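Local coordinates for DNA repair and telomere maintenance protein nbs1 (Schizosaccharomyces pombe, PDB 3HUF) that serves as the adaptor subunit of the MRN complex in DNA double-strand break repair, its FHA and BRCT domains recognising phosphorylated partners such as Ctp1, at residues F68-N82 with N89-G103. Residues are numbered along the deposited sequence; the frame is centred on the assembly and turned at random.
Sequences FEVKDLDTKFGTKVN and NGDSYKEKDLKIQLG
N82 meets 89-103 through backbone and side chain alike. Its backbone N donates to K99 O at 2.7 Å, and its OD1 takes K99 N in return at 2.9 Å, the N-H arriving from above the carbonyl plane. The amide's other end is better aligned: ND2 reaches D97 O at 3.2 Å, nearly straight at 170° and in the amide plane, with a weak further bond to E95 OE1. With CG beside the backbone N (chi1 -74°), the amide swings back toward 97-102 and carries on the ladder where strand 79-81 has ended.

Along that antiparallel ladder, K80 and Q101 exchange both backbone bonds, and G103 N donates to G78 O at 2.8 Å. H47 NE2 also bonds G78 O, so that carbonyl has two partners. In the second ladder F68 with Y93 and V70 with D91 form hydrogen-bonded pairs; 91-93 is the outermost strand of that sheet within the chain.

Apolar side chains bridge the two ladders. L98 CD1 sits over one face of the F68 ring, 3.9 Å from its centroid, while V81 CG1 covers a face of Y93 at 3.8 Å, 16° off the normal.

At the far end, D72 organises the turn: OD1 accepts from T75 OG1 on its syn lone pair and from T79 OG1 on its anti one, and OD2 takes T75 N at 3.1 Å in an Asx motif. T75 OG1 in turn receives G78 N, an ST motif. From this loop K76 NZ hydrogen-bonds to the bound peptide's backbone and F77 packs on it; the D72 and T75 bonds probably help to hold the loop in shape. Two antiparallel ladders on facing sheets, joined by a peptide-binding loop, are characteristic of the FHA beta sandwich.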
loop_
_atom_site.group_PDB
_atom_site.type_symbol
_atom_site.label_atom_id
_atom_site.label_comp_id
_atom_site.label_asym_id
_atom_site.label_seq_id
_atom_site.Cartn_x
_atom_site.Cartn_y
_atom_site.Cartn_z
ATOM N N PHE A 68 12.495 -13.301 -1.609
ATOM C CA PHE A 68 13.437 -13.084 -2.701
ATOM C C PHE A 68 14.524 -14.151 -2.547
ATOM O O PHE A 68 15.215 -14.202 -1.533
ATOM C CB PHE A 68 14.009 -11.666 -2.558
ATOM C CG PHE A 68 14.709 -11.128 -3.797
ATOM C CD1 PHE A 68 14.215 -9.986 -4.438
ATOM C CD2 PHE A 68 15.875 -11.728 -4.295
ATOM C CE1 PHE A 68 14.861 -9.461 -5.555
ATOM C CE2 PHE A 68 16.538 -11.195 -5.401
ATOM C CZ PHE A 68 16.024 -10.064 -6.034
ATOM N N GLU A 69 14.678 -15.004 -3.563
ATOM C CA GLU A 69 15.670 -16.074 -3.525
ATOM C C GLU A 69 16.739 -15.855 -4.578
ATOM O O GLU A 69 16.457 -15.354 -5.667
ATOM C CB GLU A 69 14.993 -17.435 -3.732
ATOM C CG GLU A 69 13.766 -17.580 -2.885
ATOM C CD GLU A 69 12.906 -18.766 -3.237
ATOM O OE1 GLU A 69 13.052 -19.325 -4.339
ATOM O OE2 GLU A 69 12.067 -19.133 -2.402
ATOM N N VAL A 70 17.970 -16.219 -4.237
ATOM C CA VAL A 70 19.120 -16.069 -5.134
ATOM C C VAL A 70 19.844 -17.409 -5.188
ATOM O O VAL A 70 20.214 -17.935 -4.157
ATOM C CB VAL A 70 20.099 -14.972 -4.621
ATOM C CG1 VAL A 70 21.419 -14.994 -5.403
ATOM C CG2 VAL A 70 19.446 -13.574 -4.690
ATOM N N LYS A 71 20.024 -17.954 -6.392
ATOM C CA LYS A 71 20.912 -19.075 -6.615
ATOM C C LYS A 71 22.124 -18.677 -7.447
ATOM O O LYS A 71 22.005 -17.958 -8.434
ATOM C CB LYS A 71 20.189 -20.209 -7.333
ATOM C CG LYS A 71 19.180 -20.947 -6.482
ATOM C CD LYS A 71 19.358 -22.446 -6.697
ATOM C CE LYS A 71 20.828 -22.853 -6.495
ATOM N NZ LYS A 71 21.120 -24.298 -6.802
ATOM N N ASP A 72 23.294 -19.161 -7.046
ATOM C CA ASP A 72 24.486 -18.977 -7.840
ATOM C C ASP A 72 24.490 -20.102 -8.867
ATOM O O ASP A 72 24.261 -21.258 -8.511
ATOM C CB ASP A 72 25.740 -19.033 -6.966
ATOM C CG ASP A 72 27.006 -18.946 -7.784
ATOM O OD1 ASP A 72 27.411 -17.822 -8.169
ATOM O OD2 ASP A 72 27.568 -20.015 -8.089
ATOM N N LEU A 73 24.740 -19.775 -10.134
ATOM C CA LEU A 73 24.700 -20.798 -11.189
ATOM C C LEU A 73 26.092 -21.375 -11.478
ATOM O O LEU A 73 26.623 -21.248 -12.591
ATOM C CB LEU A 73 24.022 -20.262 -12.471
ATOM C CG LEU A 73 22.618 -19.635 -12.351
ATOM C CD1 LEU A 73 22.193 -19.008 -13.665
ATOM C CD2 LEU A 73 21.567 -20.647 -11.879
ATOM N N ASP A 74 26.658 -22.013 -10.453
ATOM C CA ASP A 74 27.963 -22.651 -10.510
ATOM C C ASP A 74 29.018 -21.759 -11.212
ATOM O O ASP A 74 29.673 -22.177 -12.173
ATOM C CB ASP A 74 27.831 -24.049 -11.154
ATOM C CG ASP A 74 26.815 -24.975 -10.406
ATOM O OD1 ASP A 74 26.284 -25.910 -11.048
ATOM O OD2 ASP A 74 26.539 -24.782 -9.192
ATOM N N THR A 75 29.168 -20.527 -10.722
ATOM C CA THR A 75 29.963 -19.500 -11.410
ATOM C C THR A 75 31.443 -19.528 -11.051
ATOM O O THR A 75 31.844 -20.130 -10.048
ATOM C CB THR A 75 29.437 -18.060 -11.155
ATOM O OG1 THR A 75 29.670 -17.696 -9.789
ATOM C CG2 THR A 75 27.959 -17.950 -11.468
ATOM N N LYS A 76 32.245 -18.868 -11.886
ATOM C CA LYS A 76 33.675 -18.698 -11.627
ATOM C C LYS A 76 33.955 -18.004 -10.289
ATOM O O LYS A 76 34.711 -18.526 -9.469
ATOM C CB LYS A 76 34.345 -17.921 -12.771
ATOM C CG LYS A 76 35.872 -17.988 -12.768
ATOM C CD LYS A 76 36.445 -17.486 -14.078
ATOM C CE LYS A 76 37.886 -17.901 -14.249
ATOM N NZ LYS A 76 38.381 -17.605 -15.633
ATOM N N PHE A 77 33.335 -16.847 -10.064
ATOM C CA PHE A 77 33.678 -16.024 -8.896
ATOM C C PHE A 77 32.645 -15.917 -7.764
ATOM O O PHE A 77 32.898 -15.230 -6.782
ATOM C CB PHE A 77 34.146 -14.633 -9.346
ATOM C CG PHE A 77 35.393 -14.661 -10.183
ATOM C CD1 PHE A 77 35.375 -14.212 -11.492
ATOM C CD2 PHE A 77 36.586 -15.167 -9.664
ATOM C CE1 PHE A 77 36.530 -14.246 -12.275
ATOM C CE2 PHE A 77 37.747 -15.204 -10.434
ATOM C CZ PHE A 77 37.723 -14.744 -11.751
ATOM N N GLY A 78 31.502 -16.592 -7.889
ATOM C CA GLY A 78 30.510 -16.659 -6.807
ATOM C C GLY A 78 29.497 -15.509 -6.759
ATOM O O GLY A 78 29.575 -14.562 -7.550
ATOM N N THR A 79 28.559 -15.597 -5.811
ATOM C CA THR A 79 27.519 -14.571 -5.579
ATOM C C THR A 79 27.349 -14.340 -4.082
ATOM O O THR A 79 27.370 -15.290 -3.294
ATOM C CB THR A 79 26.154 -15.008 -6.173
ATOM O OG1 THR A 79 26.313 -15.294 -7.563
ATOM C CG2 THR A 79 25.059 -13.919 -5.995
ATOM N N LYS A 80 27.209 -13.076 -3.680
ATOM C CA LYS A 80 27.006 -12.755 -2.271
ATOM C C LYS A 80 25.752 -11.918 -2.186
ATOM O O LYS A 80 25.484 -11.099 -3.088
ATOM C CB LYS A 80 28.178 -11.946 -1.683
ATOM C CG LYS A 80 29.585 -12.568 -1.855
ATOM C CD LYS A 80 30.641 -11.763 -1.095
ATOM C CE LYS A 80 31.944 -12.507 -1.027
ATOM N NZ LYS A 80 32.946 -11.874 -0.093
ATOM N N VAL A 81 24.992 -12.116 -1.113
ATOM C CA VAL A 81 23.891 -11.217 -0.769
ATOM C C VAL A 81 24.171 -10.611 0.615
ATOM O O VAL A 81 24.381 -11.353 1.586
ATOM C CB VAL A 81 22.555 -11.944 -0.742
ATOM C CG1 VAL A 81 21.400 -10.930 -0.460
ATOM C CG2 VAL A 81 22.318 -12.711 -2.069
ATOM N N ASN A 82 24.225 -9.281 0.707
ATOM C CA ASN A 82 24.495 -8.647 1.999
ATOM C C ASN A 82 25.739 -9.281 2.601
ATOM O O ASN A 82 25.736 -9.659 3.761
ATOM C CB ASN A 82 23.267 -8.770 2.947
ATOM C CG ASN A 82 22.126 -7.819 2.544
ATOM O OD1 ASN A 82 22.349 -6.895 1.775
ATOM N ND2 ASN A 82 20.929 -8.044 3.052
ATOM N N ASN A 89 22.128 -24.794 -3.598
ATOM C CA ASN A 89 20.729 -24.754 -3.131
ATOM C C ASN A 89 20.193 -23.336 -2.915
ATOM O O ASN A 89 18.998 -23.153 -2.711
ATOM C CB ASN A 89 20.515 -25.596 -1.866
ATOM C CG ASN A 89 20.861 -27.082 -2.065
ATOM O OD1 ASN A 89 21.813 -27.446 -2.773
ATOM N ND2 ASN A 89 20.093 -27.945 -1.407
ATOM N N GLY A 90 21.073 -22.338 -2.957
ATOM C CA GLY A 90 20.655 -20.938 -2.890
ATOM C C GLY A 90 20.317 -20.462 -1.488
ATOM O O GLY A 90 20.523 -21.187 -0.521
ATOM N N ASP A 91 19.816 -19.230 -1.390
ATOM C CA ASP A 91 19.368 -18.643 -0.135
ATOM C C ASP A 91 18.084 -17.856 -0.408
ATOM O O ASP A 91 17.868 -17.407 -1.511
ATOM C CB ASP A 91 20.419 -17.674 0.417
ATOM C CG ASP A 91 21.606 -18.376 1.056
ATOM O OD1 ASP A 91 21.420 -19.411 1.730
ATOM O OD2 ASP A 91 22.734 -17.863 0.919
ATOM N N SER A 92 17.256 -17.684 0.609
ATOM C CA SER A 92 16.086 -16.832 0.518
ATOM C C SER A 92 16.142 -15.743 1.561
ATOM O O SER A 92 16.682 -15.928 2.650
ATOM C CB SER A 92 14.768 -17.602 0.642
ATOM O OG SER A 92 14.943 -18.878 1.188
ATOM N N TYR A 93 15.560 -14.610 1.201
ATOM C CA TYR A 93 15.675 -13.402 1.980
ATOM C C TYR A 93 14.312 -12.772 2.119
ATOM O O TYR A 93 13.575 -12.681 1.142
ATOM C CB TYR A 93 16.658 -12.443 1.296
ATOM C CG TYR A 93 18.105 -12.784 1.608
ATOM C CD1 TYR A 93 18.842 -13.685 0.823
ATOM C CD2 TYR A 93 18.724 -12.229 2.725
ATOM C CE1 TYR A 93 20.170 -13.998 1.152
ATOM C CE2 TYR A 93 20.029 -12.531 3.052
ATOM C CZ TYR A 93 20.749 -13.409 2.273
ATOM O OH TYR A 93 22.057 -13.663 2.678
ATOM N N LYS A 94 13.975 -12.371 3.343
ATOM C CA LYS A 94 12.779 -11.577 3.589
ATOM C C LYS A 94 13.057 -10.206 4.170
ATOM O O LYS A 94 12.178 -9.585 4.743
ATOM C CB LYS A 94 11.755 -12.345 4.422
ATOM C CG LYS A 94 10.622 -12.855 3.548
ATOM C CD LYS A 94 9.483 -13.448 4.358
ATOM C CE LYS A 94 8.383 -13.960 3.409
ATOM N NZ LYS A 94 7.149 -14.437 4.096
ATOM N N GLU A 95 14.278 -9.728 4.003
ATOM C CA GLU A 95 14.636 -8.364 4.375
ATOM C C GLU A 95 14.249 -7.441 3.222
ATOM O O GLU A 95 14.102 -7.895 2.084
ATOM C CB GLU A 95 16.144 -8.269 4.566
ATOM C CG GLU A 95 16.650 -8.868 5.854
ATOM C CD GLU A 95 17.743 -9.870 5.580
ATOM O OE1 GLU A 95 18.867 -9.444 5.195
ATOM O OE2 GLU A 95 17.475 -11.091 5.738
ATOM N N LYS A 96 14.125 -6.151 3.499
ATOM C CA LYS A 96 13.654 -5.220 2.478
ATOM C C LYS A 96 14.778 -4.541 1.681
ATOM O O LYS A 96 14.505 -3.782 0.765
ATOM C CB LYS A 96 12.712 -4.191 3.105
ATOM C CG LYS A 96 11.474 -4.839 3.714
ATOM C CD LYS A 96 10.725 -3.878 4.601
ATOM C CE LYS A 96 9.344 -4.454 4.921
ATOM N NZ LYS A 96 8.462 -3.409 5.493
ATOM N N ASP A 97 16.023 -4.832 2.037
ATOM C CA ASP A 97 17.192 -4.275 1.372
ATOM C C ASP A 97 18.226 -5.362 1.142
ATOM O O ASP A 97 18.757 -5.940 2.095
ATOM C CB ASP A 97 17.819 -3.176 2.225
ATOM C CG ASP A 97 16.994 -1.917 2.234
ATOM O OD1 ASP A 97 17.187 -1.080 1.329
ATOM O OD2 ASP A 97 16.161 -1.755 3.156
ATOM N N LEU A 98 18.512 -5.635 -0.125
ATOM C CA LEU A 98 19.507 -6.648 -0.494
ATOM C C LEU A 98 20.599 -6.041 -1.376
ATOM O O LEU A 98 20.313 -5.360 -2.371
ATOM C CB LEU A 98 18.835 -7.837 -1.203
ATOM C CG LEU A 98 17.588 -8.503 -0.590
ATOM C CD1 LEU A 98 17.049 -9.559 -1.506
ATOM C CD2 LEU A 98 17.869 -9.112 0.804
ATOM N N LYS A 99 21.851 -6.280 -0.997
ATOM C CA LYS A 99 22.994 -5.809 -1.749
ATOM C C LYS A 99 23.608 -7.064 -2.358
ATOM O O LYS A 99 24.100 -7.929 -1.643
ATOM C CB LYS A 99 23.950 -5.093 -0.783
ATOM C CG LYS A 99 25.243 -4.597 -1.351
ATOM C CD LYS A 99 26.107 -3.950 -0.254
ATOM C CE LYS A 99 27.532 -4.516 -0.234
ATOM N NZ LYS A 99 28.535 -3.612 -0.921
ATOM N N ILE A 100 23.507 -7.198 -3.678
ATOM C CA ILE A 100 23.851 -8.452 -4.341
ATOM C C ILE A 100 25.095 -8.208 -5.195
ATOM O O ILE A 100 25.079 -7.374 -6.130
ATOM C CB ILE A 100 22.697 -8.973 -5.223
ATOM C CG1 ILE A 100 21.431 -9.219 -4.384
ATOM C CG2 ILE A 100 23.122 -10.218 -5.999
ATOM C CD1 ILE A 100 20.138 -9.112 -5.152
ATOM N N GLN A 101 26.167 -8.922 -4.844
ATOM C CA GLN A 101 27.432 -8.858 -5.555
ATOM C C GLN A 101 27.609 -10.088 -6.439
ATOM O O GLN A 101 27.610 -11.219 -5.966
ATOM C CB GLN A 101 28.612 -8.750 -4.573
ATOM C CG GLN A 101 29.933 -8.375 -5.228
ATOM C CD GLN A 101 31.137 -8.543 -4.292
ATOM O OE1 GLN A 101 31.003 -8.539 -3.067
ATOM N NE2 GLN A 101 32.317 -8.679 -4.877
ATOM N N LEU A 102 27.768 -9.844 -7.731
ATOM C CA LEU A 102 27.995 -10.908 -8.684
ATOM C C LEU A 102 29.470 -10.957 -8.981
ATOM O O LEU A 102 30.056 -9.967 -9.451
ATOM C CB LEU A 102 27.208 -10.657 -9.958
ATOM C CG LEU A 102 25.712 -10.421 -9.768
ATOM C CD1 LEU A 102 25.079 -10.311 -11.117
ATOM C CD2 LEU A 102 25.057 -11.559 -8.961
ATOM N N GLY A 103 30.077 -12.104 -8.689
ATOM C CA GLY A 103 31.487 -12.294 -8.975
ATOM C C GLY A 103 32.335 -11.375 -8.122
ATOM O O GLY A 103 32.143 -11.285 -6.902
#